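Local coordinates for protein Non-sulfated chondroitin lyase E66 (Autographa californica nucleopolyhedrovirus, PDB 3VSN) that cleaves non-sulfated chondroitin as a polysaccharide lyase of the occlusion-derived virus envelope and is essential for oral infectivity, at residues Y449-E463 / T544-V558. Numbering follows the deposited sequence.
Sequences YDHGMFQLYYNIGVE and TMYTATASACYKLNV
Strands 452-458 and 550-558 pair antiparallel as neighbours inside a seven-stranded sheet of the beta-sandwich region, flanked by strand 440-449 beyond the first and strand 509-513 beyond the second. Backbone bonds in both directions join M453 to L556, Q455 to Y554 and Y457 to A552, and V558 N extends the pairing to H451 O. On the face carrying M453 and Q455, the Y554 ring is the centrepiece. Q455 CB lies over one face of it, a CH-pi contact 4.0 Å from the ring centroid, with amide and ring planes 42° apart; the amide itself turns away, and its OE1 is bonded to T446. M453 bends at chi3 (76°), bringing CE obliquely to Y554 CE1 at 3.8 Å; L556, side by side with M453 and pointing the same way, meets CE through CD1 at 3.9 Å. The other face holds a cysteine sulfur-aromatic contact, C553 SG approaching F454 CE2 obliquely at 3.4 Å, while L456 CD1 touches C553 CB. Near the far end the register slips by one residue in a G1 beta bulge: N459, with positive phi, and I460 both face A550, and I460 N donates to A550 O (2.9 Å). I460 CB packs on A550 CB, and both side chains touch I540 of strand 533-540, which belongs to another sheet. N459 N instead reaches a water that also binds T549 O. Beyond the bulge, helix 542-546 closes with a Schellman motif whose C-prime residue is A548. M545 O is gripped twice from opposite faces of its carbonyl plane, by A548 N within the motif and by V462 N at 3.0 Å, and V462 CG2 meets the edge of the Y546 ring.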
loop_
_atom_site.group_PDB
_atom_site.type_symbol
_atom_site.label_atom_id
_atom_site.label_comp_id
_atom_site.label_asym_id
_atom_site.label_seq_id
_atom_site.Cartn_x
_atom_site.Cartn_y
_atom_site.Cartn_z
ATOM N N TYR A 449 -17.376 2.349 8.993
ATOM C CA TYR A 449 -18.398 3.400 8.942
ATOM C C TYR A 449 -17.835 4.675 9.585
ATOM O O TYR A 449 -16.717 4.663 10.097
ATOM C CB TYR A 449 -19.664 2.936 9.683
ATOM C CG TYR A 449 -19.399 2.593 11.133
ATOM C CD1 TYR A 449 -18.979 1.311 11.506
ATOM C CD2 TYR A 449 -19.530 3.560 12.132
ATOM C CE1 TYR A 449 -18.709 1.005 12.835
ATOM C CE2 TYR A 449 -19.261 3.262 13.459
ATOM C CZ TYR A 449 -18.859 1.986 13.805
ATOM O OH TYR A 449 -18.605 1.693 15.127
ATOM N N ASP A 450 -18.587 5.773 9.561
ATOM C CA ASP A 450 -18.169 6.974 10.291
ATOM C C ASP A 450 -18.717 6.886 11.723
ATOM O O ASP A 450 -19.931 6.901 11.885
ATOM C CB ASP A 450 -18.695 8.242 9.599
ATOM C CG ASP A 450 -18.209 8.384 8.157
ATOM O OD1 ASP A 450 -17.056 8.018 7.850
ATOM O OD2 ASP A 450 -18.978 8.898 7.323
ATOM N N HIS A 451 -17.878 6.785 12.765
ATOM C CA HIS A 451 -16.415 6.854 12.715
ATOM C C HIS A 451 -15.797 5.671 13.414
ATOM O O HIS A 451 -15.145 5.815 14.461
ATOM C CB HIS A 451 -15.935 8.128 13.400
ATOM C CG HIS A 451 -16.444 9.400 12.765
ATOM N ND1 HIS A 451 -15.694 10.139 11.929
ATOM C CD2 HIS A 451 -17.668 10.055 12.880
ATOM C CE1 HIS A 451 -16.399 11.211 11.523
ATOM N NE2 HIS A 451 -17.608 11.158 12.105
ATOM N N GLY A 452 -15.993 4.482 12.861
ATOM C CA GLY A 452 -15.489 3.285 13.514
ATOM C C GLY A 452 -15.466 2.045 12.653
ATOM O O GLY A 452 -15.672 2.105 11.444
ATOM N N MET A 453 -15.228 0.911 13.303
ATOM C CA MET A 453 -15.053 -0.361 12.625
ATOM C C MET A 453 -15.548 -1.472 13.535
ATOM O O MET A 453 -15.125 -1.560 14.686
ATOM C CB MET A 453 -13.572 -0.589 12.298
ATOM C CG MET A 453 -13.287 -1.877 11.536
ATOM S SD MET A 453 -11.622 -2.519 11.826
ATOM C CE MET A 453 -11.845 -3.225 13.462
ATOM N N PHE A 454 -16.440 -2.303 13.008
ATOM C CA PHE A 454 -16.933 -3.496 13.686
ATOM C C PHE A 454 -16.166 -4.706 13.151
ATOM O O PHE A 454 -15.939 -4.812 11.947
ATOM C CB PHE A 454 -18.438 -3.636 13.413
ATOM C CG PHE A 454 -19.004 -4.999 13.703
ATOM C CD1 PHE A 454 -19.082 -5.970 12.699
ATOM C CD2 PHE A 454 -19.504 -5.302 14.964
ATOM C CE1 PHE A 454 -19.627 -7.218 12.959
ATOM C CE2 PHE A 454 -20.050 -6.546 15.229
ATOM C CZ PHE A 454 -20.112 -7.507 14.229
ATOM N N GLN A 455 -15.758 -5.601 14.050
ATOM C CA GLN A 455 -15.076 -6.837 13.665
ATOM C C GLN A 455 -15.655 -8.029 14.416
ATOM O O GLN A 455 -15.688 -8.039 15.646
ATOM C CB GLN A 455 -13.562 -6.745 13.916
ATOM C CG GLN A 455 -12.793 -8.052 13.680
ATOM C CD GLN A 455 -12.819 -8.519 12.229
ATOM O OE1 GLN A 455 -12.817 -7.707 11.306
ATOM N NE2 GLN A 455 -12.837 -9.837 12.025
ATOM N N LEU A 456 -16.120 -9.022 13.665
ATOM C CA LEU A 456 -16.545 -10.290 14.238
ATOM C C LEU A 456 -15.785 -11.426 13.565
ATOM O O LEU A 456 -15.808 -11.547 12.346
ATOM C CB LEU A 456 -18.058 -10.501 14.060
ATOM C CG LEU A 456 -18.618 -11.910 14.339
ATOM C CD1 LEU A 456 -18.487 -12.294 15.810
ATOM C CD2 LEU A 456 -20.066 -12.036 13.884
ATOM N N TYR A 457 -15.102 -12.242 14.363
ATOM C CA TYR A 457 -14.602 -13.519 13.882
ATOM C C TYR A 457 -15.491 -14.590 14.480
ATOM O O TYR A 457 -15.786 -14.551 15.675
ATOM C CB TYR A 457 -13.179 -13.790 14.366
ATOM C CG TYR A 457 -12.043 -13.057 13.688
ATOM C CD1 TYR A 457 -11.655 -13.359 12.376
ATOM C CD2 TYR A 457 -11.297 -12.118 14.392
ATOM C CE1 TYR A 457 -10.576 -12.710 11.781
ATOM C CE2 TYR A 457 -10.225 -11.465 13.810
ATOM C CZ TYR A 457 -9.864 -11.763 12.507
ATOM O OH TYR A 457 -8.792 -11.101 11.940
ATOM N N TYR A 458 -15.922 -15.541 13.657
ATOM C CA TYR A 458 -16.573 -16.742 14.176
ATOM C C TYR A 458 -16.056 -17.969 13.435
ATOM O O TYR A 458 -15.392 -17.843 12.401
ATOM C CB TYR A 458 -18.101 -16.630 14.113
ATOM C CG TYR A 458 -18.686 -16.606 12.716
ATOM C CD1 TYR A 458 -18.885 -15.401 12.040
ATOM C CD2 TYR A 458 -19.063 -17.789 12.079
ATOM C CE1 TYR A 458 -19.437 -15.377 10.764
ATOM C CE2 TYR A 458 -19.607 -17.776 10.804
ATOM C CZ TYR A 458 -19.793 -16.569 10.151
ATOM O OH TYR A 458 -20.333 -16.554 8.884
ATOM N N ASN A 459 -16.360 -19.151 13.970
ATOM C CA ASN A 459 -15.818 -20.409 13.451
ATOM C C ASN A 459 -14.293 -20.381 13.314
ATOM O O ASN A 459 -13.740 -20.899 12.337
ATOM C CB ASN A 459 -16.485 -20.799 12.120
ATOM C CG ASN A 459 -17.951 -21.162 12.281
ATOM O OD1 ASN A 459 -18.481 -21.210 13.391
ATOM N ND2 ASN A 459 -18.615 -21.414 11.167
ATOM N N ILE A 460 -13.624 -19.755 14.287
ATOM C CA ILE A 460 -12.166 -19.774 14.364
ATOM C C ILE A 460 -11.738 -21.196 14.719
ATOM O O ILE A 460 -12.205 -21.765 15.715
ATOM C CB ILE A 460 -11.617 -18.811 15.442
ATOM C CG1 ILE A 460 -12.003 -17.356 15.139
ATOM C CG2 ILE A 460 -10.104 -18.947 15.571
ATOM C CD1 ILE A 460 -11.766 -16.419 16.307
ATOM N N GLY A 461 -10.861 -21.763 13.901
ATOM C CA GLY A 461 -10.364 -23.110 14.140
ATOM C C GLY A 461 -8.893 -23.268 13.829
ATOM O O GLY A 461 -8.334 -22.497 13.052
ATOM N N VAL A 462 -8.268 -24.257 14.464
ATOM C CA VAL A 462 -6.918 -24.700 14.100
ATOM C C VAL A 462 -6.914 -26.223 14.096
ATOM O O VAL A 462 -7.883 -26.845 14.537
ATOM C CB VAL A 462 -5.814 -24.184 15.061
ATOM C CG1 VAL A 462 -5.650 -22.669 14.965
ATOM C CG2 VAL A 462 -6.072 -24.626 16.499
ATOM N N GLU A 463 -5.830 -26.818 13.600
ATOM C CA GLU A 463 -5.654 -28.271 13.657
ATOM C C GLU A 463 -5.976 -28.767 15.073
ATOM O O GLU A 463 -5.447 -28.231 16.044
ATOM C CB GLU A 463 -4.218 -28.650 13.267
ATOM C CG GLU A 463 -3.946 -30.147 13.159
ATOM C CD GLU A 463 -4.649 -30.800 11.979
ATOM O OE1 GLU A 463 -4.836 -30.139 10.934
ATOM O OE2 GLU A 463 -5.015 -31.984 12.095
ATOM N N THR A 544 -12.491 -24.796 21.847
ATOM C CA THR A 544 -13.387 -24.281 20.798
ATOM C C THR A 544 -12.640 -24.057 19.482
ATOM O O THR A 544 -13.223 -24.191 18.406
ATOM C CB THR A 544 -14.136 -22.992 21.215
ATOM O OG1 THR A 544 -13.195 -21.981 21.595
ATOM C CG2 THR A 544 -15.102 -23.271 22.377
ATOM N N MET A 545 -11.356 -23.718 19.568
ATOM C CA MET A 545 -10.517 -23.623 18.375
ATOM C C MET A 545 -10.366 -24.987 17.704
ATOM O O MET A 545 -10.361 -25.081 16.478
ATOM C CB MET A 545 -9.145 -23.030 18.702
ATOM C CG MET A 545 -9.206 -21.572 19.138
ATOM S SD MET A 545 -7.630 -20.999 19.787
ATOM C CE MET A 545 -6.760 -20.607 18.272
ATOM N N TYR A 546 -10.271 -26.046 18.506
ATOM C CA TYR A 546 -10.157 -27.397 17.944
ATOM C C TYR A 546 -11.412 -27.825 17.190
ATOM O O TYR A 546 -11.329 -28.593 16.236
ATOM C CB TYR A 546 -9.802 -28.434 19.016
ATOM C CG TYR A 546 -8.428 -28.268 19.622
ATOM C CD1 TYR A 546 -7.452 -27.475 19.008
ATOM C CD2 TYR A 546 -8.092 -28.928 20.802
ATOM C CE1 TYR A 546 -6.194 -27.324 19.568
ATOM C CE2 TYR A 546 -6.836 -28.786 21.366
ATOM C CZ TYR A 546 -5.894 -27.987 20.747
ATOM O OH TYR A 546 -4.648 -27.850 21.310
ATOM N N THR A 547 -12.564 -27.316 17.614
ATOM C CA THR A 547 -13.841 -27.631 16.961
ATOM C C THR A 547 -14.254 -26.582 15.915
ATOM O O THR A 547 -15.354 -26.645 15.352
ATOM C CB THR A 547 -14.964 -27.821 17.999
ATOM O OG1 THR A 547 -15.067 -26.644 18.810
ATOM C CG2 THR A 547 -14.663 -29.024 18.893
ATOM N N ALA A 548 -13.353 -25.634 15.648
ATOM C CA ALA A 548 -13.605 -24.516 14.732
ATOM C C ALA A 548 -14.903 -23.782 15.072
ATOM O O ALA A 548 -15.731 -23.520 14.197
ATOM C CB ALA A 548 -13.583 -24.977 13.270
ATOM N N THR A 549 -15.073 -23.477 16.359
ATOM C CA THR A 549 -16.264 -22.779 16.843
ATOM C C THR A 549 -15.939 -21.550 17.695
ATOM O O THR A 549 -16.842 -20.940 18.260
ATOM C CB THR A 549 -17.201 -23.707 17.655
ATOM O OG1 THR A 549 -16.470 -24.316 18.730
ATOM C CG2 THR A 549 -17.823 -24.792 16.770
ATOM N N ALA A 550 -14.660 -21.184 17.791
ATOM C CA ALA A 550 -14.263 -20.022 18.587
ATOM C C ALA A 550 -14.729 -18.726 17.929
ATOM O O ALA A 550 -14.835 -18.648 16.706
ATOM C CB ALA A 550 -12.754 -20.006 18.809
ATOM N N SER A 551 -15.023 -17.720 18.749
ATOM C CA SER A 551 -15.498 -16.430 18.248
ATOM C C SER A 551 -14.986 -15.251 19.082
ATOM O O SER A 551 -14.659 -15.400 20.259
ATOM C CB SER A 551 -17.031 -16.410 18.169
ATOM O OG SER A 551 -17.622 -16.876 19.372
ATOM N N ALA A 552 -14.915 -14.082 18.451
ATOM C CA ALA A 552 -14.516 -12.851 19.121
ATOM C C ALA A 552 -15.144 -11.666 18.395
ATOM O O ALA A 552 -15.326 -11.708 17.181
ATOM C CB ALA A 552 -12.999 -12.722 19.145
ATOM N N CYS A 553 -15.477 -10.614 19.136
ATOM C CA CYS A 553 -16.177 -9.473 18.547
ATOM C C CYS A 553 -15.839 -8.181 19.273
ATOM O O CYS A 553 -15.966 -8.094 20.496
ATOM C CB CYS A 553 -17.694 -9.709 18.560
ATOM S SG CYS A 553 -18.634 -8.551 17.538
ATOM N N TYR A 554 -15.405 -7.180 18.513
ATOM C CA TYR A 554 -15.060 -5.889 19.084
ATOM C C TYR A 554 -15.315 -4.774 18.075
ATOM O O TYR A 554 -15.578 -5.035 16.901
ATOM C CB TYR A 554 -13.591 -5.879 19.540
ATOM C CG TYR A 554 -12.588 -5.954 18.405
ATOM C CD1 TYR A 554 -12.081 -4.791 17.819
ATOM C CD2 TYR A 554 -12.145 -7.185 17.918
ATOM C CE1 TYR A 554 -11.164 -4.852 16.777
ATOM C CE2 TYR A 554 -11.227 -7.257 16.880
ATOM C CZ TYR A 554 -10.740 -6.088 16.315
ATOM O OH TYR A 554 -9.829 -6.148 15.282
ATOM N N LYS A 555 -15.236 -3.532 18.540
ATOM C CA LYS A 555 -15.268 -2.392 17.636
ATOM C C LYS A 555 -14.207 -1.378 18.031
ATOM O O LYS A 555 -13.783 -1.321 19.193
ATOM C CB LYS A 555 -16.662 -1.751 17.577
ATOM C CG LYS A 555 -17.035 -0.921 18.788
ATOM C CD LYS A 555 -18.232 -0.020 18.510
ATOM C CE LYS A 555 -18.398 0.961 19.658
ATOM N NZ LYS A 555 -19.735 1.614 19.698
ATOM N N LEU A 556 -13.771 -0.601 17.047
ATOM C CA LEU A 556 -12.856 0.504 17.270
ATOM C C LEU A 556 -13.564 1.795 16.865
ATOM O O LEU A 556 -14.343 1.794 15.912
ATOM C CB LEU A 556 -11.572 0.313 16.451
ATOM C CG LEU A 556 -10.710 -0.941 16.688
ATOM C CD1 LEU A 556 -9.538 -0.974 15.714
ATOM C CD2 LEU A 556 -10.207 -1.028 18.125
ATOM N N ASN A 557 -13.309 2.871 17.609
ATOM C CA ASN A 557 -13.799 4.213 17.286
ATOM C C ASN A 557 -12.644 5.168 17.195
ATOM O O ASN A 557 -11.661 5.014 17.923
ATOM C CB ASN A 557 -14.675 4.768 18.412
ATOM C CG ASN A 557 -16.029 4.128 18.470
ATOM O OD1 ASN A 557 -16.730 4.037 17.465
ATOM N ND2 ASN A 557 -16.421 3.706 19.658
ATOM N N VAL A 558 -12.783 6.182 16.347
ATOM C CA VAL A 558 -11.913 7.345 16.410
ATOM C C VAL A 558 -12.194 8.034 17.746
ATOM O O VAL A 558 -13.356 8.260 18.105
ATOM C CB VAL A 558 -12.174 8.330 15.250
ATOM C CG1 VAL A 558 -11.301 9.573 15.392
ATOM C CG2 VAL A 558 -11.911 7.660 13.909
HETATM O O HOH W 1 -18.167 -19.435 16.179
HETATM O O HOH W 2 -10.559 -27.021 13.762
#